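PDB 3WAJ: transmembrane oligosaccharyl transferase from Archaeoglobus fulgidus, which is a membrane-embedded transferase of the STT3/AglB family, joining a GT-C-type multi-helix transmembrane region to a C-terminal region of mixed helices and sheets. Local coordinates for residues H692-Y697 / E775-A780; A292-I297 / L318-L323; I66-F71 / P529-N534. All coordinates share one frame; numbering follows the deposited sequence.

Contact 1 of 3, residues H692-Y697 / E775-A780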
loop_
_atom_site.group_PDB
_atom_site.type_symbol
_atom_site.label_atom_id
_atom_site.label_comp_id
_atom_site.label_asym_id
_atom_site.label_seq_id
_atom_site.Cartn_x
_atom_site.Cartn_y
_atom_site.Cartn_z
ATOM N N HIS A 692 7.295 30.775 7.198
ATOM C CA HIS A 692 6.183 30.213 7.952
ATOM C C HIS A 692 6.411 28.768 8.378
ATOM O O HIS A 692 5.468 28.077 8.761
ATOM C CB HIS A 692 4.905 30.292 7.112
ATOM C CG HIS A 692 4.544 31.688 6.708
ATOM N ND1 HIS A 692 4.050 32.614 7.604
ATOM C CD2 HIS A 692 4.626 32.322 5.515
ATOM C CE1 HIS A 692 3.834 33.756 6.975
ATOM N NE2 HIS A 692 4.178 33.605 5.709
ATOM N N TYR A 693 7.655 28.304 8.305
ATOM C CA TYR A 693 7.971 26.926 8.691
ATOM C C TYR A 693 9.251 26.908 9.499
ATOM O O TYR A 693 10.178 27.651 9.191
ATOM C CB TYR A 693 8.117 26.035 7.444
ATOM C CG TYR A 693 6.852 26.001 6.644
ATOM C CD1 TYR A 693 5.952 24.973 6.800
ATOM C CD2 TYR A 693 6.532 27.029 5.772
ATOM C CE1 TYR A 693 4.764 24.953 6.094
ATOM C CE2 TYR A 693 5.330 27.027 5.064
ATOM C CZ TYR A 693 4.461 25.984 5.228
ATOM O OH TYR A 693 3.280 25.968 4.529
ATOM N N ARG A 694 9.303 26.071 10.534
ATOM C CA ARG A 694 10.522 25.900 11.344
ATOM C C ARG A 694 10.688 24.412 11.578
ATOM O O ARG A 694 9.691 23.682 11.653
ATOM C CB ARG A 694 10.414 26.649 12.691
ATOM C CG ARG A 694 9.139 26.347 13.501
ATOM C CD ARG A 694 9.189 27.002 14.858
ATOM N NE ARG A 694 8.013 26.739 15.691
ATOM C CZ ARG A 694 7.796 27.300 16.881
ATOM N NH1 ARG A 694 8.667 28.162 17.378
ATOM N NH2 ARG A 694 6.708 27.006 17.568
ATOM N N MET A 695 11.924 23.940 11.670
ATOM C CA MET A 695 12.133 22.543 12.013
ATOM C C MET A 695 11.905 22.397 13.516
ATOM O O MET A 695 12.270 23.285 14.290
ATOM C CB MET A 695 13.542 22.113 11.619
ATOM C CG MET A 695 13.927 20.689 12.013
ATOM S SD MET A 695 15.365 20.174 11.073
ATOM C CE MET A 695 16.031 19.081 12.253
ATOM N N ILE A 696 11.283 21.299 13.934
ATOM C CA ILE A 696 11.075 21.087 15.366
ATOM C C ILE A 696 11.703 19.799 15.871
ATOM O O ILE A 696 11.908 19.635 17.082
ATOM C CB ILE A 696 9.592 21.127 15.752
ATOM C CG1 ILE A 696 8.814 20.044 15.012
ATOM C CG2 ILE A 696 9.010 22.495 15.472
ATOM C CD1 ILE A 696 7.325 20.042 15.342
ATOM N N TYR A 697 12.004 18.898 14.935
ATOM C CA TYR A 697 12.553 17.571 15.238
ATOM C C TYR A 697 13.123 16.914 13.977
ATOM O O TYR A 697 12.549 17.050 12.893
ATOM C CB TYR A 697 11.441 16.683 15.825
ATOM C CG TYR A 697 11.806 15.226 16.082
ATOM C CD1 TYR A 697 11.793 14.280 15.053
ATOM C CD2 TYR A 697 12.103 14.780 17.370
ATOM C CE1 TYR A 697 12.101 12.934 15.300
ATOM C CE2 TYR A 697 12.410 13.446 17.620
ATOM C CZ TYR A 697 12.407 12.531 16.583
ATOM O OH TYR A 697 12.712 11.216 16.830
ATOM N N GLU A 775 6.953 22.698 11.751
ATOM C CA GLU A 775 5.702 23.297 12.195
ATOM C C GLU A 775 5.363 24.491 11.323
ATOM O O GLU A 775 6.208 25.368 11.093
ATOM C CB GLU A 775 5.781 23.765 13.656
ATOM C CG GLU A 775 4.449 24.295 14.179
ATOM C CD GLU A 775 4.541 24.868 15.581
ATOM O OE1 GLU A 775 5.672 25.174 16.033
ATOM O OE2 GLU A 775 3.474 25.020 16.226
ATOM N N ARG A 776 4.126 24.527 10.837
ATOM C CA ARG A 776 3.651 25.700 10.115
ATOM C C ARG A 776 3.231 26.750 11.142
ATOM O O ARG A 776 2.544 26.453 12.121
ATOM C CB ARG A 776 2.497 25.350 9.174
ATOM C CG ARG A 776 1.925 26.546 8.450
ATOM C CD ARG A 776 1.031 26.152 7.275
ATOM N NE ARG A 776 0.455 27.364 6.703
ATOM C CZ ARG A 776 -0.794 27.772 6.901
ATOM N NH1 ARG A 776 -1.628 27.025 7.606
ATOM N NH2 ARG A 776 -1.211 28.917 6.368
ATOM N N VAL A 777 3.640 27.986 10.901
ATOM C CA VAL A 777 3.661 29.004 11.931
ATOM C C VAL A 777 3.369 30.356 11.285
ATOM O O VAL A 777 3.759 30.582 10.135
ATOM C CB VAL A 777 5.066 28.973 12.587
ATOM C CG1 VAL A 777 5.742 30.322 12.549
ATOM C CG2 VAL A 777 5.013 28.392 13.979
ATOM N N LYS A 778 2.684 31.249 12.000
ATOM C CA LYS A 778 2.421 32.592 11.470
ATOM C C LYS A 778 3.728 33.331 11.204
ATOM O O LYS A 778 3.971 33.785 10.087
ATOM C CB LYS A 778 1.551 33.409 12.427
ATOM C CG LYS A 778 0.069 33.415 12.084
ATOM C CD LYS A 778 -0.782 33.876 13.266
ATOM C CE LYS A 778 -2.255 33.874 12.911
ATOM N NZ LYS A 778 -2.607 32.678 12.087
ATOM N N GLY A 779 4.563 33.438 12.238
ATOM C CA GLY A 779 5.868 34.071 12.133
ATOM C C GLY A 779 5.856 35.489 12.685
ATOM O O GLY A 779 4.910 36.243 12.435
ATOM N N ALA A 780 6.900 35.852 13.432
ATOM C CA ALA A 780 7.036 37.207 13.973
ATOM C C ALA A 780 7.391 38.191 12.870
ATOM O O ALA A 780 8.383 38.001 12.162
ATOM C CB ALA A 780 8.094 37.252 15.062
#
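Arg694 and Glu775 lie alongside each other with their ends in the same direction. Arg694 CG sits between the backbone N and the carbonyl carbon (chi1 51°), and the chain then extends to NE. Two of the guanidinium nitrogens converge on one oxygen in a side-on salt bridge: Arg694 NE lies 2.8 Å and Arg694 NH2 2.6 Å from Glu775 OE1, on its anti and syn sides respectively and from the same face of the carboxylate. The two planes are 25° apart. Arg694 NH1 has a second partner in Glu855, while Glu775 OE2 accepts from Gln859. Arg694 and Glu775 also form a hydrogen-bonded antiparallel pair (Glu775 N to Arg694 O 2.9 Å) between edge strand 693-698 and strand 771-776 of a mixed sheet; farther along, a classic bulge sets Ile696 and Tyr697 together opposite Ile773. On the other face, Tyr693 and Arg776 form the non-hydrogen-bonded pair, Tyr693 OH 3.6 Å from Arg776 CD. Glu597, on helix 593-602, hydrogen-bonds to Tyr693 OH and forms a salt bridge with Arg776 NE; Glu601 pairs with Arg776 NH2. Beyond the strand pairing, His692 O accepts from Val777 N at 2.8 Å. His692 ND1 donates to Val777 O (3.3 Å), which lies in the ring plane; a weak bond runs to Lys778 O (2.7 Å).

Contact 2 of 3, residues A292-I297 / L318-L323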
loop_
_atom_site.group_PDB
_atom_site.type_symbol
_atom_site.label_atom_id
_atom_site.label_comp_id
_atom_site.label_asym_id
_atom_site.label_seq_id
_atom_site.Cartn_x
_atom_site.Cartn_y
_atom_site.Cartn_z
ATOM N N ALA A 292 -32.048 -19.851 -10.154
ATOM C CA ALA A 292 -33.425 -20.343 -10.150
ATOM C C ALA A 292 -33.968 -20.423 -11.568
ATOM O O ALA A 292 -34.766 -21.308 -11.877
ATOM C CB ALA A 292 -34.310 -19.466 -9.286
ATOM N N ALA A 293 -33.551 -19.495 -12.427
ATOM C CA ALA A 293 -33.973 -19.536 -13.825
ATOM C C ALA A 293 -33.379 -20.769 -14.494
ATOM O O ALA A 293 -34.053 -21.450 -15.277
ATOM C CB ALA A 293 -33.571 -18.281 -14.551
ATOM N N PHE A 294 -32.117 -21.049 -14.176
ATOM C CA PHE A 294 -31.452 -22.249 -14.670
ATOM C C PHE A 294 -32.178 -23.507 -14.244
ATOM O O PHE A 294 -32.351 -24.423 -15.034
ATOM C CB PHE A 294 -30.032 -22.313 -14.139
ATOM C CG PHE A 294 -29.032 -21.636 -15.016
ATOM C CD1 PHE A 294 -28.557 -22.265 -16.159
ATOM C CD2 PHE A 294 -28.553 -20.374 -14.696
ATOM C CE1 PHE A 294 -27.616 -21.636 -16.973
ATOM C CE2 PHE A 294 -27.615 -19.747 -15.503
ATOM C CZ PHE A 294 -27.145 -20.376 -16.642
ATOM N N TYR A 295 -32.570 -23.554 -12.978
ATOM C CA TYR A 295 -33.321 -24.678 -12.450
ATOM C C TYR A 295 -34.565 -24.914 -13.292
ATOM O O TYR A 295 -34.816 -26.035 -13.754
ATOM C CB TYR A 295 -33.736 -24.394 -10.999
ATOM C CG TYR A 295 -34.597 -25.478 -10.378
ATOM C CD1 TYR A 295 -34.120 -26.778 -10.239
ATOM C CD2 TYR A 295 -35.874 -25.196 -9.907
ATOM C CE1 TYR A 295 -34.896 -27.766 -9.662
ATOM C CE2 TYR A 295 -36.656 -26.181 -9.321
ATOM C CZ TYR A 295 -36.160 -27.462 -9.208
ATOM O OH TYR A 295 -36.938 -28.444 -8.636
ATOM N N GLN A 296 -35.331 -23.844 -13.476
ATOM C CA GLN A 296 -36.518 -23.865 -14.312
ATOM C C GLN A 296 -36.225 -24.269 -15.770
ATOM O O GLN A 296 -36.996 -25.010 -16.386
ATOM C CB GLN A 296 -37.199 -22.496 -14.274
ATOM C CG GLN A 296 -38.494 -22.463 -15.044
ATOM C CD GLN A 296 -39.466 -23.544 -14.600
ATOM O OE1 GLN A 296 -39.828 -23.633 -13.426
ATOM N NE2 GLN A 296 -39.887 -24.375 -15.539
ATOM N N ILE A 297 -35.116 -23.788 -16.321
ATOM C CA ILE A 297 -34.747 -24.166 -17.678
ATOM C C ILE A 297 -34.584 -25.687 -17.755
ATOM O O ILE A 297 -35.126 -26.342 -18.673
ATOM C CB ILE A 297 -33.493 -23.410 -18.174
ATOM C CG1 ILE A 297 -33.848 -21.950 -18.461
ATOM C CG2 ILE A 297 -32.942 -24.048 -19.422
ATOM C CD1 ILE A 297 -32.653 -21.063 -18.758
ATOM N N LEU A 318 -30.004 -22.889 -26.171
ATOM C CA LEU A 318 -30.521 -21.633 -26.717
ATOM C C LEU A 318 -31.212 -20.762 -25.652
ATOM O O LEU A 318 -30.964 -19.557 -25.570
ATOM C CB LEU A 318 -31.479 -21.891 -27.877
ATOM C CG LEU A 318 -31.871 -20.614 -28.622
ATOM C CD1 LEU A 318 -30.927 -20.363 -29.796
ATOM C CD2 LEU A 318 -33.325 -20.658 -29.078
ATOM N N ALA A 319 -32.074 -21.368 -24.840
ATOM C CA ALA A 319 -32.742 -20.636 -23.757
ATOM C C ALA A 319 -31.710 -20.023 -22.822
ATOM O O ALA A 319 -31.924 -18.944 -22.261
ATOM C CB ALA A 319 -33.660 -21.553 -22.980
ATOM N N VAL A 320 -30.595 -20.725 -22.652
ATOM C CA VAL A 320 -29.531 -20.247 -21.786
ATOM C C VAL A 320 -28.788 -19.087 -22.451
ATOM O O VAL A 320 -28.537 -18.066 -21.812
ATOM C CB VAL A 320 -28.568 -21.389 -21.367
ATOM C CG1 VAL A 320 -27.355 -20.836 -20.624
ATOM C CG2 VAL A 320 -29.303 -22.385 -20.486
ATOM N N ILE A 321 -28.447 -19.253 -23.730
ATOM C CA ILE A 321 -27.824 -18.188 -24.517
ATOM C C ILE A 321 -28.667 -16.912 -24.479
ATOM O O ILE A 321 -28.150 -15.802 -24.282
ATOM C CB ILE A 321 -27.657 -18.606 -25.978
ATOM C CG1 ILE A 321 -26.716 -19.809 -26.093
ATOM C CG2 ILE A 321 -27.148 -17.436 -26.798
ATOM C CD1 ILE A 321 -25.347 -19.548 -25.554
ATOM N N VAL A 322 -29.972 -17.088 -24.655
ATOM C CA VAL A 322 -30.909 -15.977 -24.669
ATOM C C VAL A 322 -31.016 -15.347 -23.293
ATOM O O VAL A 322 -30.963 -14.124 -23.161
ATOM C CB VAL A 322 -32.292 -16.436 -25.146
ATOM C CG1 VAL A 322 -33.378 -15.491 -24.656
ATOM C CG2 VAL A 322 -32.304 -16.572 -26.670
ATOM N N LEU A 323 -31.162 -16.192 -22.275
ATOM C CA LEU A 323 -31.241 -15.739 -20.887
ATOM C C LEU A 323 -30.069 -14.831 -20.510
ATOM O O LEU A 323 -30.274 -13.762 -19.939
ATOM C CB LEU A 323 -31.295 -16.937 -19.934
ATOM C CG LEU A 323 -31.922 -16.779 -18.541
ATOM C CD1 LEU A 323 -30.882 -16.960 -17.445
ATOM C CD2 LEU A 323 -32.640 -15.445 -18.383
#
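An antiparallel pair of helices in the transmembrane region meets here through Ile297, Phe294 and Ala293 on helix 278-303 and Val320, Leu323 and Ala319 on helix 315-332. The axes of the two short segments approach to 10.8 Å, with 157° between their N-to-C directions, and no hydrogen bond crosses. The contacts are essentially apolar. Ile297 extends toward the partner helix; its second torsion (chi2 171°) sets CD1 anti to CA, and that methyl meets three residues. Ile297 CD1 lies 4.0 Å from Val320 CG2, 4.4 Å from Ala319 CB and 4.4 Å from Leu323 CG, so it is spread over one turn of the opposing helix. Val320 works with both branches. With CG1 anti to the backbone N (chi1 172°), Val320 CG1 comes within 3.7 Å of Phe294 CE1, while CG2 serves Ile297 and also lies near the same ring carbon. Phe294 and Val320 cross at about a right angle. One turn before Ile297, the small Ala293 meets the tip of Leu323, CB to CD1 at 4.2 Å. Helix 221-234 flanks the pair: its Phe233 packs edge-to-face with Phe294 and also touches Val320, with Met229 against Phe294 and Phe230 against Val320. Helix 243-261 adds Ser247 beside Phe294.

Contact 3 of 3, residues I66-F71 / P529-N534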
loop_
_atom_site.group_PDB
_atom_site.type_symbol
_atom_site.label_atom_id
_atom_site.label_comp_id
_atom_site.label_asym_id
_atom_site.label_seq_id
_atom_site.Cartn_x
_atom_site.Cartn_y
_atom_site.Cartn_z
ATOM N N ILE A 66 -16.742 1.560 12.626
ATOM C CA ILE A 66 -16.955 2.722 11.763
ATOM C C ILE A 66 -16.944 2.308 10.282
ATOM O O ILE A 66 -16.411 1.251 9.917
ATOM C CB ILE A 66 -15.864 3.774 12.001
ATOM C CG1 ILE A 66 -14.501 3.219 11.570
ATOM C CG2 ILE A 66 -15.847 4.194 13.465
ATOM C CD1 ILE A 66 -13.384 4.251 11.554
ATOM N N TRP A 67 -17.520 3.154 9.432
ATOM C CA TRP A 67 -17.508 2.948 7.982
ATOM C C TRP A 67 -17.055 4.228 7.334
ATOM O O TRP A 67 -17.077 4.383 6.107
ATOM C CB TRP A 67 -18.918 2.574 7.491
ATOM C CG TRP A 67 -19.346 1.291 8.096
ATOM C CD1 TRP A 67 -20.076 1.121 9.241
ATOM C CD2 TRP A 67 -19.004 -0.023 7.636
ATOM N NE1 TRP A 67 -20.233 -0.220 9.501
ATOM C CE2 TRP A 67 -19.588 -0.943 8.531
ATOM C CE3 TRP A 67 -18.272 -0.508 6.545
ATOM C CZ2 TRP A 67 -19.460 -2.326 8.367
ATOM C CZ3 TRP A 67 -18.148 -1.869 6.378
ATOM C CH2 TRP A 67 -18.741 -2.769 7.285
ATOM N N PHE A 68 -16.639 5.155 8.188
ATOM C CA PHE A 68 -16.059 6.416 7.749
ATOM C C PHE A 68 -15.078 6.932 8.811
ATOM O O PHE A 68 -15.281 6.730 10.016
ATOM C CB PHE A 68 -17.176 7.426 7.458
ATOM C CG PHE A 68 -16.681 8.756 6.977
ATOM C CD1 PHE A 68 -16.411 8.962 5.630
ATOM C CD2 PHE A 68 -16.477 9.801 7.874
ATOM C CE1 PHE A 68 -15.956 10.196 5.172
ATOM C CE2 PHE A 68 -16.017 11.042 7.431
ATOM C CZ PHE A 68 -15.756 11.240 6.073
ATOM N N ASP A 69 -14.004 7.577 8.360
ATOM C CA ASP A 69 -12.880 7.878 9.238
ATOM C C ASP A 69 -12.406 9.288 8.970
ATOM O O ASP A 69 -11.627 9.522 8.056
ATOM C CB ASP A 69 -11.746 6.865 9.003
ATOM C CG ASP A 69 -10.519 7.087 9.925
ATOM O OD1 ASP A 69 -10.575 7.927 10.848
ATOM O OD2 ASP A 69 -9.499 6.396 9.735
ATOM N N PRO A 70 -12.899 10.250 9.762
ATOM C CA PRO A 70 -12.502 11.647 9.567
ATOM C C PRO A 70 -11.070 11.908 10.010
ATOM O O PRO A 70 -10.548 13.008 9.800
ATOM C CB PRO A 70 -13.486 12.419 10.468
ATOM C CG PRO A 70 -13.906 11.428 11.500
ATOM C CD PRO A 70 -13.963 10.112 10.775
ATOM N N PHE A 71 -10.452 10.900 10.617
ATOM C CA PHE A 71 -9.101 11.032 11.158
ATOM C C PHE A 71 -8.066 10.940 10.033
ATOM O O PHE A 71 -6.899 11.306 10.210
ATOM C CB PHE A 71 -8.842 9.935 12.172
ATOM C CG PHE A 71 -8.124 10.391 13.420
ATOM C CD1 PHE A 71 -6.757 10.643 13.400
ATOM C CD2 PHE A 71 -8.808 10.495 14.632
ATOM C CE1 PHE A 71 -6.097 11.026 14.535
ATOM C CE2 PHE A 71 -8.145 10.876 15.782
ATOM C CZ PHE A 71 -6.781 11.148 15.731
ATOM N N PRO A 529 -20.120 8.632 12.839
ATOM C CA PRO A 529 -21.302 8.330 12.021
ATOM C C PRO A 529 -20.945 8.397 10.540
ATOM O O PRO A 529 -20.090 9.190 10.149
ATOM C CB PRO A 529 -22.267 9.468 12.383
ATOM C CG PRO A 529 -21.379 10.603 12.701
ATOM C CD PRO A 529 -20.148 10.009 13.363
ATOM N N THR A 530 -21.587 7.576 9.723
ATOM C CA THR A 530 -21.331 7.592 8.282
ATOM C C THR A 530 -22.102 8.717 7.602
ATOM O O THR A 530 -23.328 8.765 7.679
ATOM C CB THR A 530 -21.695 6.253 7.630
ATOM O OG1 THR A 530 -21.008 5.194 8.313
ATOM C CG2 THR A 530 -21.306 6.265 6.150
ATOM N N PRO A 531 -21.377 9.639 6.946
ATOM C CA PRO A 531 -21.968 10.809 6.276
ATOM C C PRO A 531 -22.328 10.535 4.825
ATOM O O PRO A 531 -21.788 9.607 4.210
ATOM C CB PRO A 531 -20.830 11.832 6.320
ATOM C CG PRO A 531 -19.567 10.996 6.264
ATOM C CD PRO A 531 -19.898 9.716 7.006
ATOM N N GLN A 532 -23.223 11.350 4.284
ATOM C CA GLN A 532 -23.721 11.172 2.923
ATOM C C GLN A 532 -22.690 11.555 1.880
ATOM O O GLN A 532 -22.699 11.037 0.756
ATOM C CB GLN A 532 -25.002 11.978 2.717
ATOM C CG GLN A 532 -26.204 11.404 3.459
ATOM C CD GLN A 532 -26.363 9.904 3.228
ATOM O OE1 GLN A 532 -26.758 9.464 2.140
ATOM N NE2 GLN A 532 -26.038 9.108 4.252
ATOM N N SER A 533 -21.791 12.458 2.261
ATOM C CA SER A 533 -20.761 12.932 1.345
ATOM C C SER A 533 -19.473 13.272 2.099
ATOM O O SER A 533 -19.486 13.440 3.323
ATOM C CB SER A 533 -21.267 14.146 0.561
ATOM O OG SER A 533 -20.301 14.580 -0.380
ATOM N N ASN A 534 -18.364 13.347 1.368
ATOM C CA ASN A 534 -17.095 13.830 1.914
ATOM C C ASN A 534 -16.453 14.837 0.958
ATOM O O ASN A 534 -15.232 15.015 0.932
ATOM C CB ASN A 534 -16.152 12.662 2.268
ATOM C CG ASN A 534 -15.559 11.961 1.042
ATOM O OD1 ASN A 534 -16.046 12.097 -0.084
ATOM N ND2 ASN A 534 -14.492 11.200 1.269
HETATM O O HOH W 1 -19.342 5.296 10.379
#
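Phe68 presents one face of its ring to Pro531. The proline CG atom stands 3.5 Å from the centroid of the Phe68 ring and only 4° off the ring normal, which places it squarely over the centre and meets the geometry of a CH-pi contact. Pro531 CD reaches the inner end of the same face, 3.4 Å from Phe68 CG. The first torsion sets CG anti to the backbone N (chi1 -179°), on a residue whose CB already points toward the 529-534 loop. Asn534 approaches in another way: its CB lies at the ring edge, near the ring plane, 3.8 Å from Phe68 CE1, while its amide ND2 donates a hydrogen bond to Gly77 O. Thr530 supplies the polar side of the contact. Thr530 OG1 lies 3.5 Å from Trp67 CB, and a water bridges the segments, 2.7 Å from Thr530 OG1 and accepting from Trp67 N at 3.0 Å. Tyr79 of the neighbouring strand packs edge-to-face with Phe68, and its hydroxyl is hydrogen-bonded to Pro531 O. Strand 68-69 pairs antiparallel with 78-79, so a small two-stranded sheet of the STT3 N-terminal region receives a loop of the AglB core region through a CH-pi contact in which the CG-CD edge of the proline meets the aromatic face.

Contact 1 is mostly buried, contact 2 partly buried and contact 3 a surface contact. Each joins different elements: paired strands in contact 1, membrane helices in contact 2, and a short strand with an irregular loop in contact 3. The chemistry follows suit: backbone bonds and a salt bridge in contact 1, apolar side chains with no hydrogen bond between the helices in contact 2, and a CH-pi contact from a proline edge onto an aromatic face plus a bridging water in contact 3. Contacts 1 and 2 lie on opposite sides of the chain's centre, their centres 69 Å apart. Contact 3 connects the STT3 N-terminal and AglB core family regions, its centre about 31 Å from that of contact 1.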